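Local coordinates for Cif-like 1 (Burkholderia cenocepacia, PDB 7JQY), which probably hydrolyses epoxides, as a Cif-like member of the alpha/beta hydrolase fold that assembles as an octamer, at residues P19-A31 with V36-G48. The protein carries 1 engineered substitution. Sequence-based numbering, arbitrary orientation.
Sequences PAGFERRFSRRYA and VRLHYVTGGPDDG
R28 and H39 meet across the antiparallel beta hairpin of strands 26-31 and 37-43, which opens the central sheet of this alpha/beta hydrolase fold. R28 NE gives its N-H to H39 NE2 over 3.0 Å, coming in 25° out of the imidazole plane. With H39 ND1 hydrogen-bonded to D82 at the end of strand 77-82, the neighbour of 37-43 in the sheet, this ring bridges three strands. Six backbone hydrogen bonds zip the pair together, two each at S27/T42, R29/Y40 and A31/L38; A31 N to L38 O is the shortest at 2.8 Å. Y30 is on the same face as H39, and R37 lays its guanidinium flat on the Y30 ring, with R37 CZ 3.9 Å from the ring centroid, a cation-pi stack. R37 CG stands anti to the backbone N (chi1 -179°) and the chain then bends at chi3, which brings NE over the rim of the ring, above CD2. Its NH1 and NH2 reach backbone oxygens of T199 and K196 of the second subunit, so the stack sits at a subunit interface. Farther along this face, V41 CG1 packs on F26 CB at 3.7 Å, and M68 of helix 68-73 touches both residues. The other face carries Y40, turned by chi1 of 63° between its backbone N and carbonyl carbon, which puts one face of the ring against R29 CB and its edge toward A31 N. L108 of helix 98-111 packs against A31, L38 and Y40 here. R29 CB makes a CH-pi contact over the phenol, 3.3 Å from Y40 CZ.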
ATOM      1  N   PRO B  19      20.529  14.039  26.545  1.00 39.21           N
ATOM      2  CA  PRO B  19      21.877  14.183  27.102  1.00 41.27           C
ATOM      3  C   PRO B  19      22.125  13.165  28.207  1.00 42.21           C
ATOM      4  O   PRO B  19      21.197  12.660  28.845  1.00 42.93           O
ATOM      5  CB  PRO B  19      21.895  15.617  27.642  1.00 39.93           C
ATOM      6  CG  PRO B  19      20.453  15.946  27.891  1.00 39.34           C
ATOM      7  CD  PRO B  19      19.656  15.183  26.874  1.00 39.99           C
ATOM      8  N   ALA B  20      23.409  12.882  28.441  1.00 42.51           N
ATOM      9  CA  ALA B  20      23.798  11.875  29.428  1.00 45.69           C
ATOM     10  C   ALA B  20      23.214  12.187  30.800  1.00 44.74           C
ATOM     11  O   ALA B  20      23.218  13.337  31.242  1.00 42.60           O
ATOM     12  CB  ALA B  20      25.321  11.795  29.518  1.00 47.04           C
ATOM     13  N   GLY B  21      22.674  11.161  31.464  1.00 48.04           N
ATOM     14  CA  GLY B  21      22.126  11.315  32.793  1.00 47.20           C
ATOM     15  C   GLY B  21      20.694  11.802  32.856  1.00 47.36           C
ATOM     16  O   GLY B  21      20.132  11.876  33.957  1.00 50.22           O
ATOM     17  N   PHE B  22      20.095  12.160  31.721  1.00 43.70           N
ATOM     18  CA  PHE B  22      18.728  12.670  31.732  1.00 43.51           C
ATOM     19  C   PHE B  22      17.750  11.661  32.334  1.00 45.55           C
ATOM     20  O   PHE B  22      16.814  12.046  33.043  1.00 44.02           O
ATOM     21  CB  PHE B  22      18.313  13.038  30.307  1.00 40.82           C
ATOM     22  CG  PHE B  22      17.037  13.840  30.219  1.00 41.08           C
ATOM     23  CD1 PHE B  22      15.800  13.220  30.330  1.00 37.55           C
ATOM     24  CD2 PHE B  22      17.075  15.215  29.987  1.00 38.07           C
ATOM     25  CE1 PHE B  22      14.629  13.950  30.234  1.00 37.73           C
ATOM     26  CE2 PHE B  22      15.910  15.949  29.894  1.00 37.13           C
ATOM     27  CZ  PHE B  22      14.685  15.320  30.021  1.00 36.23           C
ATOM     28  N   GLU B  23      17.952  10.364  32.062  1.00 45.30           N
ATOM     29  CA  GLU B  23      16.977   9.344  32.459  1.00 48.01           C
ATOM     30  C   GLU B  23      16.806   9.252  33.968  1.00 49.23           C
ATOM     31  O   GLU B  23      15.695   9.013  34.451  1.00 49.18           O
ATOM     32  CB  GLU B  23      17.369   7.977  31.904  1.00 48.18           C
ATOM     33  CG  GLU B  23      17.007   7.768  30.448  1.00 47.55           C
ATOM     34  CD  GLU B  23      18.093   8.238  29.500  1.00 52.76           C
ATOM     35  OE1 GLU B  23      19.049   8.911  29.954  1.00 55.00           O
ATOM     36  OE2 GLU B  23      18.002   7.914  28.298  1.00 54.57           O
ATOM     37  N   ARG B  24      17.886   9.428  34.723  1.00 51.21           N
ATOM     38  CA  ARG B  24      17.850   9.274  36.167  1.00 54.78           C
ATOM     39  C   ARG B  24      17.318  10.517  36.846  1.00 53.65           C
ATOM     40  O   ARG B  24      16.987  10.476  38.033  1.00 50.14           O
ATOM     41  CB  ARG B  24      19.254   8.954  36.698  1.00 55.62           C
ATOM     42  CG  ARG B  24      19.721   7.607  36.265  1.00 63.67           C
ATOM     43  CD  ARG B  24      19.143   6.564  37.196  1.00 71.86           C
ATOM     44  NE  ARG B  24      18.734   5.346  36.500  1.00 78.09           N
ATOM     45  CZ  ARG B  24      17.510   5.102  36.037  1.00 77.73           C
ATOM     46  NH1 ARG B  24      16.535   5.994  36.177  1.00 75.19           N
ATOM     47  NH2 ARG B  24      17.261   3.946  35.430  1.00 80.81           N
ATOM     48  N   ARG B  25      17.225  11.623  36.114  1.00 48.62           N
ATOM     49  CA  ARG B  25      16.786  12.881  36.720  1.00 47.43           C
ATOM     50  C   ARG B  25      15.383  13.400  36.394  1.00 48.10           C
ATOM     51  O   ARG B  25      14.879  14.271  37.104  1.00 46.72           O
ATOM     52  CB  ARG B  25      17.812  13.984  36.436  1.00 53.78           C
ATOM     53  CG  ARG B  25      19.153  13.777  37.119  1.00 57.97           C
ATOM     54  CD  ARG B  25      20.111  14.917  36.807  1.00 66.18           C
ATOM     55  NE  ARG B  25      19.540  16.217  37.145  1.00 71.80           N
ATOM     56  CZ  ARG B  25      19.652  16.796  38.336  1.00 71.97           C
ATOM     57  NH1 ARG B  25      19.100  17.983  38.553  1.00 68.07           N
ATOM     58  NH2 ARG B  25      20.316  16.190  39.310  1.00 68.29           N
ATOM     59  N   PHE B  26      14.743  12.892  35.347  1.00 46.65           N
ATOM     60  CA  PHE B  26      13.425  13.401  35.019  1.00 41.41           C
ATOM     61  C   PHE B  26      12.459  12.238  35.002  1.00 43.96           C
ATOM     62  O   PHE B  26      12.864  11.081  34.893  1.00 44.55           O
ATOM     63  CB  PHE B  26      13.447  14.155  33.683  1.00 40.31           C
ATOM     64  CG  PHE B  26      14.298  15.390  33.726  1.00 40.30           C
ATOM     65  CD1 PHE B  26      13.744  16.618  34.053  1.00 42.99           C
ATOM     66  CD2 PHE B  26      15.650  15.325  33.458  1.00 40.67           C
ATOM     67  CE1 PHE B  26      14.520  17.756  34.101  1.00 42.77           C
ATOM     68  CE2 PHE B  26      16.435  16.462  33.507  1.00 40.59           C
ATOM     69  CZ  PHE B  26      15.871  17.676  33.830  1.00 39.85           C
ATOM     70  N   SER B  27      11.173  12.558  35.099  1.00 43.07           N
ATOM     71  CA  SER B  27      10.144  11.544  35.207  1.00 41.90           C
ATOM     72  C   SER B  27       8.975  11.945  34.331  1.00 40.75           C
ATOM     73  O   SER B  27       8.650  13.126  34.207  1.00 41.51           O
ATOM     74  CB  SER B  27       9.661  11.369  36.657  1.00 43.68           C
ATOM     75  OG  SER B  27      10.744  11.038  37.498  1.00 46.24           O
ATOM     76  N   ARG B  28       8.318  10.944  33.762  1.00 39.88           N
ATOM     77  CA  ARG B  28       7.108  11.162  32.990  1.00 37.69           C
ATOM     78  C   ARG B  28       5.924  11.067  33.934  1.00 40.39           C
ATOM     79  O   ARG B  28       5.827  10.123  34.724  1.00 44.20           O
ATOM     80  CB  ARG B  28       6.980  10.141  31.854  1.00 34.75           C
ATOM     81  CG  ARG B  28       8.165  10.128  30.894  1.00 37.76           C
ATOM     82  CD  ARG B  28       7.920   9.160  29.764  1.00 33.25           C
ATOM     83  NE  ARG B  28       6.511   9.164  29.410  1.00 34.81           N
ATOM     84  CZ  ARG B  28       5.908   8.202  28.725  1.00 35.57           C
ATOM     85  NH1 ARG B  28       6.597   7.148  28.310  1.00 38.20           N
ATOM     86  NH2 ARG B  28       4.614   8.292  28.462  1.00 32.99           N
ATOM     87  N   ARG B  29       5.021  12.035  33.836  1.00 40.30           N
ATOM     88  CA  ARG B  29       3.880  12.137  34.726  1.00 38.00           C
ATOM     89  C   ARG B  29       2.667  12.557  33.913  1.00 38.73           C
ATOM     90  O   ARG B  29       2.784  13.124  32.818  1.00 34.11           O
ATOM     91  CB  ARG B  29       4.134  13.170  35.835  1.00 39.78           C
ATOM     92  CG  ARG B  29       4.423  12.624  37.206  1.00 42.43           C
ATOM     93  CD  ARG B  29       5.808  12.037  37.307  1.00 47.12           C
ATOM     94  NE  ARG B  29       5.947  11.266  38.544  1.00 55.61           N
ATOM     95  CZ  ARG B  29       6.351   9.999  38.601  1.00 54.85           C
ATOM     96  NH1 ARG B  29       6.826   9.403  37.515  1.00 50.81           N
ATOM     97  NH2 ARG B  29       6.421   9.371  39.770  1.00 56.53           N
ATOM     98  N   TYR B  30       1.498  12.299  34.480  1.00 33.81           N
ATOM     99  CA  TYR B  30       0.226  12.702  33.904  1.00 36.87           C
ATOM    100  C   TYR B  30      -0.508  13.583  34.899  1.00 39.48           C
ATOM    101  O   TYR B  30      -0.343  13.449  36.116  1.00 37.30           O
ATOM    102  CB  TYR B  30      -0.667  11.508  33.551  1.00 36.39           C
ATOM    103  CG  TYR B  30      -0.191  10.658  32.394  1.00 35.56           C
ATOM    104  CD1 TYR B  30       0.308   9.378  32.613  1.00 35.36           C
ATOM    105  CD2 TYR B  30      -0.271  11.115  31.088  1.00 35.51           C
ATOM    106  CE1 TYR B  30       0.740   8.585  31.554  1.00 36.30           C
ATOM    107  CE2 TYR B  30       0.150  10.335  30.031  1.00 35.64           C
ATOM    108  CZ  TYR B  30       0.652   9.069  30.266  1.00 37.21           C
ATOM    109  OH  TYR B  30       1.074   8.286  29.215  1.00 37.63           O
ATOM    110  N   ALA B  31      -1.307  14.502  34.373  1.00 41.72           N
ATOM    111  CA  ALA B  31      -2.186  15.319  35.194  1.00 41.32           C
ATOM    112  C   ALA B  31      -3.583  15.218  34.616  1.00 41.30           C
ATOM    113  O   ALA B  31      -3.802  15.553  33.449  1.00 40.73           O
ATOM    114  CB  ALA B  31      -1.722  16.773  35.243  1.00 38.93           C
ATOM    115  N   VAL B  36      -9.666  16.276  30.271  1.00 59.58           N
ATOM    116  CA  VAL B  36      -8.491  16.046  29.423  1.00 50.15           C
ATOM    117  C   VAL B  36      -7.303  15.669  30.309  1.00 46.80           C
ATOM    118  O   VAL B  36      -7.094  16.278  31.367  1.00 48.82           O
ATOM    119  CB  VAL B  36      -8.149  17.314  28.616  1.00 50.49           C
ATOM    120  CG1 VAL B  36      -6.814  17.176  27.887  1.00 42.42           C
ATOM    121  CG2 VAL B  36      -9.282  17.648  27.657  1.00 53.34           C
ATOM    122  N   ARG B  37      -6.512  14.671  29.896  1.00 41.56           N
ATOM    123  CA  ARG B  37      -5.268  14.322  30.592  1.00 40.82           C
ATOM    124  C   ARG B  37      -4.054  14.882  29.852  1.00 39.44           C
ATOM    125  O   ARG B  37      -3.926  14.700  28.636  1.00 38.18           O
ATOM    126  CB  ARG B  37      -5.127  12.802  30.745  1.00 41.65           C
ATOM    127  CG  ARG B  37      -3.856  12.337  31.490  1.00 39.80           C
ATOM    128  CD  ARG B  37      -3.868  10.813  31.723  1.00 37.97           C
ATOM    129  NE  ARG B  37      -3.555  10.108  30.485  1.00 39.42           N
ATOM    130  CZ  ARG B  37      -3.392   8.794  30.362  1.00 41.61           C
ATOM    131  NH1 ARG B  37      -3.510   7.989  31.413  1.00 36.24           N
ATOM    132  NH2 ARG B  37      -3.104   8.283  29.169  1.00 35.11           N
ATOM    133  N   LEU B  38      -3.175  15.567  30.588  1.00 37.40           N
ATOM    134  CA  LEU B  38      -1.952  16.129  30.035  1.00 40.05           C
ATOM    135  C   LEU B  38      -0.742  15.354  30.539  1.00 39.88           C
ATOM    136  O   LEU B  38      -0.674  14.982  31.716  1.00 41.77           O
ATOM    137  CB  LEU B  38      -1.784  17.612  30.395  1.00 38.84           C
ATOM    138  CG  LEU B  38      -2.734  18.621  29.750  1.00 39.10           C
ATOM    139  CD1 LEU B  38      -2.148  20.024  29.855  1.00 39.34           C
ATOM    140  CD2 LEU B  38      -3.050  18.267  28.304  1.00 36.58           C
ATOM    141  N   HIS B  39       0.211  15.133  29.635  1.00 37.35           N
ATOM    142  CA  HIS B  39       1.482  14.487  29.925  1.00 33.75           C
ATOM    143  C   HIS B  39       2.573  15.540  30.078  1.00 37.19           C
ATOM    144  O   HIS B  39       2.590  16.545  29.362  1.00 34.28           O
ATOM    145  CB  HIS B  39       1.833  13.506  28.802  1.00 34.54           C
ATOM    146  CG  HIS B  39       3.217  12.948  28.882  1.00 34.46           C
ATOM    147  ND1 HIS B  39       4.256  13.429  28.113  1.00 33.79           N
ATOM    148  CD2 HIS B  39       3.729  11.927  29.610  1.00 35.31           C
ATOM    149  CE1 HIS B  39       5.352  12.742  28.379  1.00 35.83           C
ATOM    150  NE2 HIS B  39       5.059  11.823  29.283  1.00 37.48           N
ATOM    151  N   TYR B  40       3.480  15.318  31.023  1.00 32.73           N
ATOM    152  CA  TYR B  40       4.567  16.260  31.227  1.00 36.54           C
ATOM    153  C   TYR B  40       5.753  15.518  31.802  1.00 37.49           C
ATOM    154  O   TYR B  40       5.621  14.430  32.374  1.00 39.24           O
ATOM    155  CB  TYR B  40       4.178  17.432  32.148  1.00 39.92           C
ATOM    156  CG  TYR B  40       3.828  17.033  33.572  1.00 38.19           C
ATOM    157  CD1 TYR B  40       2.600  16.445  33.867  1.00 39.02           C
ATOM    158  CD2 TYR B  40       4.725  17.238  34.616  1.00 36.38           C
ATOM    159  CE1 TYR B  40       2.272  16.074  35.168  1.00 38.35           C
ATOM    160  CE2 TYR B  40       4.406  16.874  35.915  1.00 40.81           C
ATOM    161  CZ  TYR B  40       3.181  16.290  36.183  1.00 38.57           C
ATOM    162  OH  TYR B  40       2.864  15.923  37.471  1.00 45.51           O
ATOM    163  N   VAL B  41       6.918  16.123  31.638  1.00 34.76           N
ATOM    164  CA  VAL B  41       8.169  15.587  32.150  1.00 39.22           C
ATOM    165  C   VAL B  41       8.698  16.579  33.172  1.00 39.56           C
ATOM    166  O   VAL B  41       8.710  17.789  32.915  1.00 40.59           O
ATOM    167  CB  VAL B  41       9.176  15.345  31.008  1.00 35.23           C
ATOM    168  CG1 VAL B  41      10.521  14.906  31.540  1.00 38.06           C
ATOM    169  CG2 VAL B  41       8.623  14.294  30.070  1.00 36.98           C
ATOM    170  N   THR B  42       9.090  16.079  34.343  1.00 38.18           N
ATOM    171  CA  THR B  42       9.458  16.964  35.436  1.00 41.61           C
ATOM    172  C   THR B  42      10.707  16.461  36.148  1.00 42.48           C
ATOM    173  O   THR B  42      10.982  15.259  36.186  1.00 45.21           O
ATOM    174  CB  THR B  42       8.314  17.126  36.443  1.00 43.26           C
ATOM    175  OG1 THR B  42       8.654  18.167  37.365  1.00 46.86           O
ATOM    176  CG2 THR B  42       8.053  15.811  37.208  1.00 43.22           C
ATOM    177  N   GLY B  43      11.467  17.412  36.691  1.00 45.07           N
ATOM    178  CA  GLY B  43      12.681  17.144  37.444  1.00 45.80           C
ATOM    179  C   GLY B  43      13.129  18.391  38.184  1.00 47.11           C
ATOM    180  O   GLY B  43      12.524  19.461  38.072  1.00 44.82           O
ATOM    181  N   GLY B  44      14.211  18.242  38.949  1.00 47.60           N
ATOM    182  CA  GLY B  44      14.694  19.312  39.795  1.00 49.27           C
ATOM    183  C   GLY B  44      14.068  19.252  41.180  1.00 51.24           C
ATOM    184  O   GLY B  44      13.245  18.376  41.472  1.00 48.95           O
ATOM    185  N   PRO B  45      14.429  20.198  42.053  1.00 52.67           N
ATOM    186  CA  PRO B  45      13.920  20.170  43.435  1.00 54.91           C
ATOM    187  C   PRO B  45      12.421  20.414  43.512  1.00 56.72           C
ATOM    188  O   PRO B  45      11.882  21.297  42.840  1.00 58.34           O
ATOM    189  CB  PRO B  45      14.695  21.299  44.126  1.00 56.75           C
ATOM    190  CG  PRO B  45      15.861  21.595  43.227  1.00 56.66           C
ATOM    191  CD  PRO B  45      15.401  21.284  41.840  1.00 56.14           C
ATOM    192  N   ASP B  46      11.754  19.630  44.370  1.00 57.76           N
ATOM    193  CA  ASP B  46      10.310  19.764  44.548  1.00 60.53           C
ATOM    194  C   ASP B  46       9.910  21.135  45.082  1.00 59.75           C
ATOM    195  O   ASP B  46       8.795  21.599  44.818  1.00 63.08           O
ATOM    196  CB  ASP B  46       9.786  18.693  45.518  1.00 62.28           C
ATOM    197  CG  ASP B  46       9.865  17.282  44.954  1.00 66.18           C
ATOM    198  OD1 ASP B  46       9.464  17.082  43.789  1.00 68.23           O
ATOM    199  OD2 ASP B  46      10.296  16.364  45.691  1.00 65.66           O
ATOM    200  N   ASP B  47      10.779  21.786  45.853  1.00 58.48           N
ATOM    201  CA  ASP B  47      10.446  23.065  46.467  1.00 62.30           C
ATOM    202  C   ASP B  47      10.918  24.269  45.659  1.00 61.13           C
ATOM    203  O   ASP B  47      10.617  25.404  46.045  1.00 62.10           O
ATOM    204  CB  ASP B  47      11.009  23.144  47.894  1.00 61.27           C
ATOM    205  CG  ASP B  47      12.495  22.843  47.958  1.00 65.23           C
ATOM    206  OD1 ASP B  47      12.879  21.902  48.688  1.00 69.13           O
ATOM    207  OD2 ASP B  47      13.281  23.551  47.290  1.00 69.38           O
ATOM    208  N   GLY B  48      11.673  24.057  44.582  1.00 59.28           N
ATOM    209  CA  GLY B  48      12.256  25.156  43.842  1.00 57.50           C
ATOM    210  C   GLY B  48      11.233  25.938  43.037  1.00 53.69           C
ATOM    211  O   GLY B  48      10.085  25.531  42.846  1.00 54.41           O
TER